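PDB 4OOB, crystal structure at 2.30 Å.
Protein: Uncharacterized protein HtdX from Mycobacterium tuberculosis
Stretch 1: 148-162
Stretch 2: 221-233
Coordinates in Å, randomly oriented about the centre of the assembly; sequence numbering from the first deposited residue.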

ATOM      1  N   PRO A 148      15.845 -18.593   8.253  1.00 42.74           N
ATOM      2  CA  PRO A 148      16.876 -18.897   7.226  1.00 40.98           C
ATOM      3  C   PRO A 148      17.317 -17.586   6.549  1.00 39.89           C
ATOM      4  O   PRO A 148      16.749 -16.552   6.869  1.00 40.73           O
ATOM      5  CB  PRO A 148      16.150 -19.842   6.244  1.00 39.87           C
ATOM      6  CG  PRO A 148      14.681 -19.574   6.451  1.00 40.10           C
ATOM      7  CD  PRO A 148      14.478 -18.982   7.829  1.00 40.19           C
ATOM      8  N   PRO A 149      18.313 -17.621   5.633  1.00 36.13           N
ATOM      9  CA  PRO A 149      18.774 -16.398   4.986  1.00 32.46           C
ATOM     10  C   PRO A 149      17.823 -15.934   3.885  1.00 29.26           C
ATOM     11  O   PRO A 149      17.372 -16.741   3.073  1.00 28.93           O
ATOM     12  CB  PRO A 149      20.140 -16.793   4.380  1.00 32.13           C
ATOM     13  CG  PRO A 149      20.419 -18.165   4.900  1.00 35.03           C
ATOM     14  CD  PRO A 149      19.073 -18.779   5.127  1.00 36.30           C
ATOM     15  N   PRO A 150      17.539 -14.632   3.838  1.00 27.29           N
ATOM     16  CA  PRO A 150      16.581 -14.046   2.891  1.00 25.00           C
ATOM     17  C   PRO A 150      17.185 -13.683   1.557  1.00 24.11           C
ATOM     18  O   PRO A 150      18.402 -13.594   1.451  1.00 26.63           O
ATOM     19  CB  PRO A 150      16.156 -12.779   3.609  1.00 23.90           C
ATOM     20  CG  PRO A 150      17.401 -12.343   4.275  1.00 25.17           C
ATOM     21  CD  PRO A 150      17.997 -13.622   4.815  1.00 26.34           C
ATOM     22  N   ALA A 151      16.337 -13.477   0.552  1.00 21.77           N
ATOM     23  CA  ALA A 151      16.744 -13.019  -0.768  1.00 20.58           C
ATOM     24  C   ALA A 151      17.236 -11.578  -0.752  1.00 20.89           C
ATOM     25  O   ALA A 151      18.074 -11.197  -1.547  1.00 20.84           O
ATOM     26  CB  ALA A 151      15.554 -13.115  -1.722  1.00 20.40           C
ATOM     27  N   ALA A 152      16.657 -10.758   0.121  1.00 20.30           N
ATOM     28  CA  ALA A 152      17.083  -9.381   0.258  1.00 19.54           C
ATOM     29  C   ALA A 152      16.689  -8.885   1.622  1.00 18.66           C
ATOM     30  O   ALA A 152      15.918  -9.531   2.356  1.00 19.76           O
ATOM     31  CB  ALA A 152      16.464  -8.512  -0.806  1.00 19.31           C
ATOM     32  N   VAL A 153      17.295  -7.779   1.981  1.00 17.81           N
ATOM     33  CA  VAL A 153      17.060  -7.135   3.255  1.00 17.11           C
ATOM     34  C   VAL A 153      16.674  -5.690   3.029  1.00 17.07           C
ATOM     35  O   VAL A 153      17.413  -4.915   2.433  1.00 16.56           O
ATOM     36  CB  VAL A 153      18.312  -7.173   4.118  1.00 16.76           C
ATOM     37  CG1 VAL A 153      18.064  -6.440   5.429  1.00 16.45           C
ATOM     38  CG2 VAL A 153      18.753  -8.620   4.348  1.00 17.07           C
ATOM     39  N   LEU A 154      15.488  -5.341   3.499  1.00 17.95           N
ATOM     40  CA  LEU A 154      15.006  -3.952   3.476  1.00 17.84           C
ATOM     41  C   LEU A 154      15.438  -3.262   4.748  1.00 18.15           C
ATOM     42  O   LEU A 154      15.213  -3.820   5.818  1.00 19.14           O
ATOM     43  CB  LEU A 154      13.475  -3.974   3.383  1.00 17.50           C
ATOM     44  CG  LEU A 154      12.946  -3.771   1.979  1.00 17.68           C
ATOM     45  CD1 LEU A 154      13.708  -4.527   0.930  1.00 17.62           C
ATOM     46  CD2 LEU A 154      11.490  -4.119   1.897  1.00 17.98           C
ATOM     47  N   ARG A 155      16.058  -2.089   4.648  1.00 18.58           N
ATOM     48  CA  ARG A 155      16.346  -1.245   5.819  1.00 19.19           C
ATOM     49  C   ARG A 155      15.604   0.075   5.694  1.00 17.80           C
ATOM     50  O   ARG A 155      15.781   0.810   4.745  1.00 16.65           O
ATOM     51  CB  ARG A 155      17.845  -0.901   6.023  1.00 21.08           C
ATOM     52  CG  ARG A 155      18.083  -0.580   7.538  1.00 22.67           C
ATOM     53  CD  ARG A 155      18.888   0.641   7.731  1.00 23.19           C
ATOM     54  NE  ARG A 155      18.948   1.291   9.057  1.00 25.37           N
ATOM     55  CZ  ARG A 155      18.662   0.793  10.274  1.00 27.15           C
ATOM     56  NH1 ARG A 155      18.228  -0.435  10.523  1.00 27.52           N
ATOM     57  NH2 ARG A 155      18.814   1.588  11.312  1.00 28.27           N
ATOM     58  N   ILE A 156      14.828   0.400   6.707  1.00 17.92           N
ATOM     59  CA  ILE A 156      13.835   1.434   6.563  1.00 18.05           C
ATOM     60  C   ILE A 156      13.965   2.366   7.744  1.00 18.71           C
ATOM     61  O   ILE A 156      13.742   1.957   8.859  1.00 19.26           O
ATOM     62  CB  ILE A 156      12.436   0.828   6.504  1.00 17.27           C
ATOM     63  CG1 ILE A 156      12.396  -0.289   5.487  1.00 16.45           C
ATOM     64  CG2 ILE A 156      11.388   1.889   6.116  1.00 17.54           C
ATOM     65  CD1 ILE A 156      11.032  -0.932   5.464  1.00 16.32           C
ATOM     66  N   THR A 157      14.347   3.606   7.465  1.00 20.00           N
ATOM     67  CA  THR A 157      14.569   4.638   8.467  1.00 21.54           C
ATOM     68  C   THR A 157      13.346   5.582   8.597  1.00 20.58           C
ATOM     69  O   THR A 157      12.550   5.747   7.649  1.00 20.36           O
ATOM     70  CB  THR A 157      15.777   5.511   8.074  1.00 23.47           C
ATOM     71  OG1 THR A 157      15.468   6.213   6.863  1.00 25.08           O
ATOM     72  CG2 THR A 157      17.024   4.661   7.780  1.00 25.11           C
ATOM     73  N   PRO A 158      13.204   6.224   9.763  1.00 19.67           N
ATOM     74  CA  PRO A 158      12.264   7.329   9.861  1.00 19.41           C
ATOM     75  C   PRO A 158      12.404   8.308   8.684  1.00 18.83           C
ATOM     76  O   PRO A 158      11.400   8.749   8.113  1.00 18.41           O
ATOM     77  CB  PRO A 158      12.655   7.997  11.201  1.00 19.58           C
ATOM     78  CG  PRO A 158      13.076   6.806  12.034  1.00 19.95           C
ATOM     79  CD  PRO A 158      13.884   5.977  11.050  1.00 20.10           C
ATOM     80  N   ALA A 159      13.626   8.636   8.295  1.00 18.13           N
ATOM     81  CA  ALA A 159      13.805   9.648   7.259  1.00 18.10           C
ATOM     82  C   ALA A 159      13.328   9.164   5.870  1.00 18.02           C
ATOM     83  O   ALA A 159      12.664   9.882   5.185  1.00 18.40           O
ATOM     84  CB  ALA A 159      15.244  10.158   7.241  1.00 18.48           C
ATOM     85  N   LYS A 160      13.615   7.928   5.471  1.00 18.83           N
ATOM     86  CA  LYS A 160      13.029   7.352   4.233  1.00 18.48           C
ATOM     87  C   LYS A 160      11.460   7.471   4.226  1.00 17.71           C
ATOM     88  O   LYS A 160      10.841   7.815   3.186  1.00 18.02           O
ATOM     89  CB  LYS A 160      13.447   5.912   4.119  1.00 18.59           C
ATOM     90  CG  LYS A 160      12.803   5.116   2.990  1.00 19.00           C
ATOM     91  CD  LYS A 160      13.270   5.602   1.630  1.00 19.58           C
ATOM     92  CE  LYS A 160      14.787   5.608   1.420  1.00 19.94           C
ATOM     93  NZ  LYS A 160      15.364   4.276   1.726  1.00 19.97           N
ATOM     94  N   ILE A 161      10.850   7.281   5.391  1.00 16.97           N
ATOM     95  CA  ILE A 161       9.383   7.284   5.509  1.00 16.06           C
ATOM     96  C   ILE A 161       8.812   8.717   5.596  1.00 16.57           C
ATOM     97  O   ILE A 161       7.689   8.940   5.121  1.00 15.71           O
ATOM     98  CB  ILE A 161       8.909   6.348   6.660  1.00 15.39           C
ATOM     99  CG1 ILE A 161       9.277   4.914   6.328  1.00 15.19           C
ATOM    100  CG2 ILE A 161       7.390   6.466   6.977  1.00 15.05           C
ATOM    101  CD1 ILE A 161       8.593   4.336   5.100  1.00 15.22           C
ATOM    102  N   ARG A 162       9.557   9.683   6.155  1.00 18.12           N
ATOM    103  CA  ARG A 162       9.216  11.120   5.943  1.00 19.16           C
ATOM    104  C   ARG A 162       9.283  11.404   4.439  1.00 19.37           C
ATOM    105  O   ARG A 162       8.388  12.023   3.900  1.00 18.30           O
ATOM    106  CB  ARG A 162      10.102  12.132   6.743  1.00 20.36           C
ATOM    107  CG  ARG A 162       9.879  12.141   8.258  1.00 21.80           C
ATOM    108  CD  ARG A 162      10.628  13.245   9.043  1.00 23.26           C
ATOM    109  NE  ARG A 162      12.080  12.995   9.033  1.00 25.55           N
ATOM    110  CZ  ARG A 162      12.759  12.247   9.899  1.00 25.84           C
ATOM    111  NH1 ARG A 162      12.164  11.665  10.940  1.00 28.51           N
ATOM    112  NH2 ARG A 162      14.054  12.112   9.759  1.00 25.47           N
ATOM    113  N   PRO A 221       3.177  -4.407  12.273  1.00 19.03           N
ATOM    114  CA  PRO A 221       3.569  -3.078  11.863  1.00 18.65           C
ATOM    115  C   PRO A 221       5.076  -2.969  11.746  1.00 18.03           C
ATOM    116  O   PRO A 221       5.796  -3.688  12.399  1.00 18.50           O
ATOM    117  CB  PRO A 221       3.006  -2.184  12.976  1.00 20.09           C
ATOM    118  CG  PRO A 221       2.909  -3.080  14.179  1.00 21.43           C
ATOM    119  CD  PRO A 221       2.458  -4.381  13.570  1.00 20.96           C
ATOM    120  N   VAL A 222       5.551  -2.150  10.839  1.00 17.48           N
ATOM    121  CA  VAL A 222       6.960  -2.072  10.589  1.00 18.04           C
ATOM    122  C   VAL A 222       7.447  -0.913  11.409  1.00 18.67           C
ATOM    123  O   VAL A 222       7.269   0.280  10.992  1.00 17.30           O
ATOM    124  CB  VAL A 222       7.192  -1.894   9.095  1.00 18.98           C
ATOM    125  CG1 VAL A 222       8.653  -1.545   8.789  1.00 19.21           C
ATOM    126  CG2 VAL A 222       6.755  -3.187   8.367  1.00 19.23           C
ATOM    127  N   LEU A 223       7.940  -1.238  12.624  1.00 18.54           N
ATOM    128  CA  LEU A 223       8.415  -0.220  13.565  1.00 19.26           C
ATOM    129  C   LEU A 223       9.737   0.257  13.112  1.00 19.15           C
ATOM    130  O   LEU A 223      10.533  -0.540  12.699  1.00 19.42           O
ATOM    131  CB  LEU A 223       8.583  -0.747  14.970  1.00 21.55           C
ATOM    132  CG  LEU A 223       7.334  -1.300  15.649  1.00 22.83           C
ATOM    133  CD1 LEU A 223       7.813  -1.834  17.019  1.00 23.36           C
ATOM    134  CD2 LEU A 223       6.254  -0.236  15.771  1.00 22.17           C
ATOM    135  N   LEU A 224       9.962   1.569  13.141  1.00 19.16           N
ATOM    136  CA  LEU A 224      11.163   2.154  12.507  1.00 19.20           C
ATOM    137  C   LEU A 224      12.162   2.556  13.617  1.00 19.45           C
ATOM    138  O   LEU A 224      11.733   2.879  14.722  1.00 20.18           O
ATOM    139  CB  LEU A 224      10.785   3.365  11.645  1.00 18.46           C
ATOM    140  CG  LEU A 224       9.634   3.255  10.630  1.00 17.16           C
ATOM    141  CD1 LEU A 224       9.372   4.603   9.984  1.00 16.61           C
ATOM    142  CD2 LEU A 224       9.972   2.247   9.526  1.00 18.37           C
ATOM    143  N   PRO A 225      13.477   2.494  13.338  1.00 19.82           N
ATOM    144  CA  PRO A 225      14.099   1.909  12.124  1.00 20.00           C
ATOM    145  C   PRO A 225      13.866   0.386  12.042  1.00 20.24           C
ATOM    146  O   PRO A 225      13.814  -0.292  13.053  1.00 20.61           O
ATOM    147  CB  PRO A 225      15.605   2.175  12.337  1.00 21.20           C
ATOM    148  CG  PRO A 225      15.752   2.322  13.843  1.00 20.77           C
ATOM    149  CD  PRO A 225      14.501   3.052  14.244  1.00 20.16           C
ATOM    150  N   ALA A 226      13.716  -0.133  10.842  1.00 20.60           N
ATOM    151  CA  ALA A 226      13.431  -1.542  10.644  1.00 20.14           C
ATOM    152  C   ALA A 226      14.495  -2.149   9.742  1.00 20.27           C
ATOM    153  O   ALA A 226      14.854  -1.594   8.681  1.00 18.21           O
ATOM    154  CB  ALA A 226      12.074  -1.714  10.002  1.00 19.98           C
ATOM    155  N   THR A 227      14.946  -3.326  10.154  1.00 20.45           N
ATOM    156  CA  THR A 227      15.721  -4.165   9.277  1.00 20.54           C
ATOM    157  C   THR A 227      14.888  -5.396   9.029  1.00 21.78           C
ATOM    158  O   THR A 227      14.596  -6.118   9.968  1.00 24.40           O
ATOM    159  CB  THR A 227      17.037  -4.534   9.932  1.00 20.00           C
ATOM    160  OG1 THR A 227      17.772  -3.326  10.138  1.00 21.20           O
ATOM    161  CG2 THR A 227      17.811  -5.397   9.058  1.00 19.70           C
ATOM    162  N   ALA A 228      14.520  -5.671   7.780  1.00 21.32           N
ATOM    163  CA  ALA A 228      13.555  -6.726   7.537  1.00 19.98           C
ATOM    164  C   ALA A 228      13.948  -7.629   6.351  1.00 19.72           C
ATOM    165  O   ALA A 228      14.338  -7.152   5.262  1.00 19.24           O
ATOM    166  CB  ALA A 228      12.203  -6.124   7.347  1.00 19.68           C
ATOM    167  N   GLY A 229      13.839  -8.939   6.586  1.00 18.84           N
ATOM    168  CA  GLY A 229      14.305  -9.959   5.633  1.00 19.56           C
ATOM    169  C   GLY A 229      13.186 -10.220   4.659  1.00 19.89           C
ATOM    170  O   GLY A 229      12.034 -10.407   5.085  1.00 19.76           O
ATOM    171  N   LEU A 230      13.509 -10.195   3.361  1.00 19.62           N
ATOM    172  CA  LEU A 230      12.516 -10.474   2.316  1.00 19.18           C
ATOM    173  C   LEU A 230      12.778 -11.843   1.650  1.00 19.69           C
ATOM    174  O   LEU A 230      13.853 -12.105   1.132  1.00 20.60           O
ATOM    175  CB  LEU A 230      12.475  -9.366   1.246  1.00 18.42           C
ATOM    176  CG  LEU A 230      11.581  -9.700   0.028  1.00 17.78           C
ATOM    177  CD1 LEU A 230      10.120  -9.640   0.399  1.00 17.61           C
ATOM    178  CD2 LEU A 230      11.864  -8.769  -1.138  1.00 18.28           C
ATOM    179  N   TYR A 231      11.750 -12.677   1.654  1.00 19.93           N
ATOM    180  CA  TYR A 231      11.739 -13.983   1.003  1.00 19.76           C
ATOM    181  C   TYR A 231      10.862 -13.979  -0.253  1.00 19.89           C
ATOM    182  O   TYR A 231       9.707 -13.500  -0.257  1.00 18.66           O
ATOM    183  CB  TYR A 231      11.217 -15.021   1.970  1.00 19.56           C
ATOM    184  CG  TYR A 231      12.098 -15.074   3.182  1.00 21.29           C
ATOM    185  CD1 TYR A 231      13.143 -15.982   3.258  1.00 22.49           C
ATOM    186  CD2 TYR A 231      11.922 -14.190   4.223  1.00 21.59           C
ATOM    187  CE1 TYR A 231      13.969 -16.011   4.345  1.00 23.37           C
ATOM    188  CE2 TYR A 231      12.735 -14.223   5.331  1.00 22.94           C
ATOM    189  CZ  TYR A 231      13.753 -15.133   5.368  1.00 24.25           C
ATOM    190  OH  TYR A 231      14.549 -15.177   6.451  1.00 26.85           O
ATOM    191  N   VAL A 232      11.430 -14.526  -1.303  1.00 21.13           N
ATOM    192  CA  VAL A 232      10.829 -14.565  -2.623  1.00 24.31           C
ATOM    193  C   VAL A 232      10.964 -15.975  -3.223  1.00 25.40           C
ATOM    194  O   VAL A 232      12.057 -16.477  -3.376  1.00 22.91           O
ATOM    195  CB  VAL A 232      11.528 -13.587  -3.571  1.00 24.62           C
ATOM    196  CG1 VAL A 232      10.851 -13.598  -4.930  1.00 25.18           C
ATOM    197  CG2 VAL A 232      11.491 -12.181  -2.982  1.00 25.98           C
ATOM    198  N   ALA A 233       9.830 -16.595  -3.532  1.00 27.43           N
ATOM    199  CA  ALA A 233       9.784 -17.881  -4.213  1.00 27.88           C
ATOM    200  C   ALA A 233       9.202 -17.566  -5.551  1.00 30.81           C
ATOM    201  O   ALA A 233       8.096 -17.006  -5.630  1.00 28.56           O
ATOM    202  CB  ALA A 233       8.903 -18.868  -3.457  1.00 26.63           C
TER

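What ties the two strands together? They run antiparallel, and three pairs exchange backbone hydrogen bonds. Leu 230 N donates to Ala 152 O at 2.7 Å, with Ala 152 N returning to Leu 230 O at 3.3 Å; Leu 154 N to Ala 228 O and Ala 228 N to Leu 154 O are both 2.8 Å. Ile 156 N reaches Ala 226 O at 2.8 Å, and Ala 226 N reaches Ile 156 O at 2.9 Å.

How does the proline-rich segment join in? Pro 148, Pro 149 and Pro 150 have no amide hydrogen to donate, but their carbonyls can accept: Tyr 231 OH donates to Pro 148 O at 2.6 Å. The tyrosine's CA-to-CB bond points away, yet the end of its side chain comes nearer, and Pro 150 lies over one face of the ring, its CB 4.0 Å from the centroid of the Tyr 231 ring.

What happens on the face that carries Val 153, Arg 155 and Thr 227? Arg 155 NH1 makes a weak hydrogen bond to Thr 227 OG1 at 3.0 Å, and Val 153 CG1 lies 3.8 Å from Thr 227 CG2. Gly 229 has no side chain; a CB there would point to this face and be tight against Pro 150 CB, so glycine suits its place.

What is buried? Leu 224 packs against both the strand and the helix: its CD2 lies 3.7 Å from Ile 156 CG2, its CD1 3.7 Å from Ile 161 CG1. Small Ala 226 fits beside Ile 156.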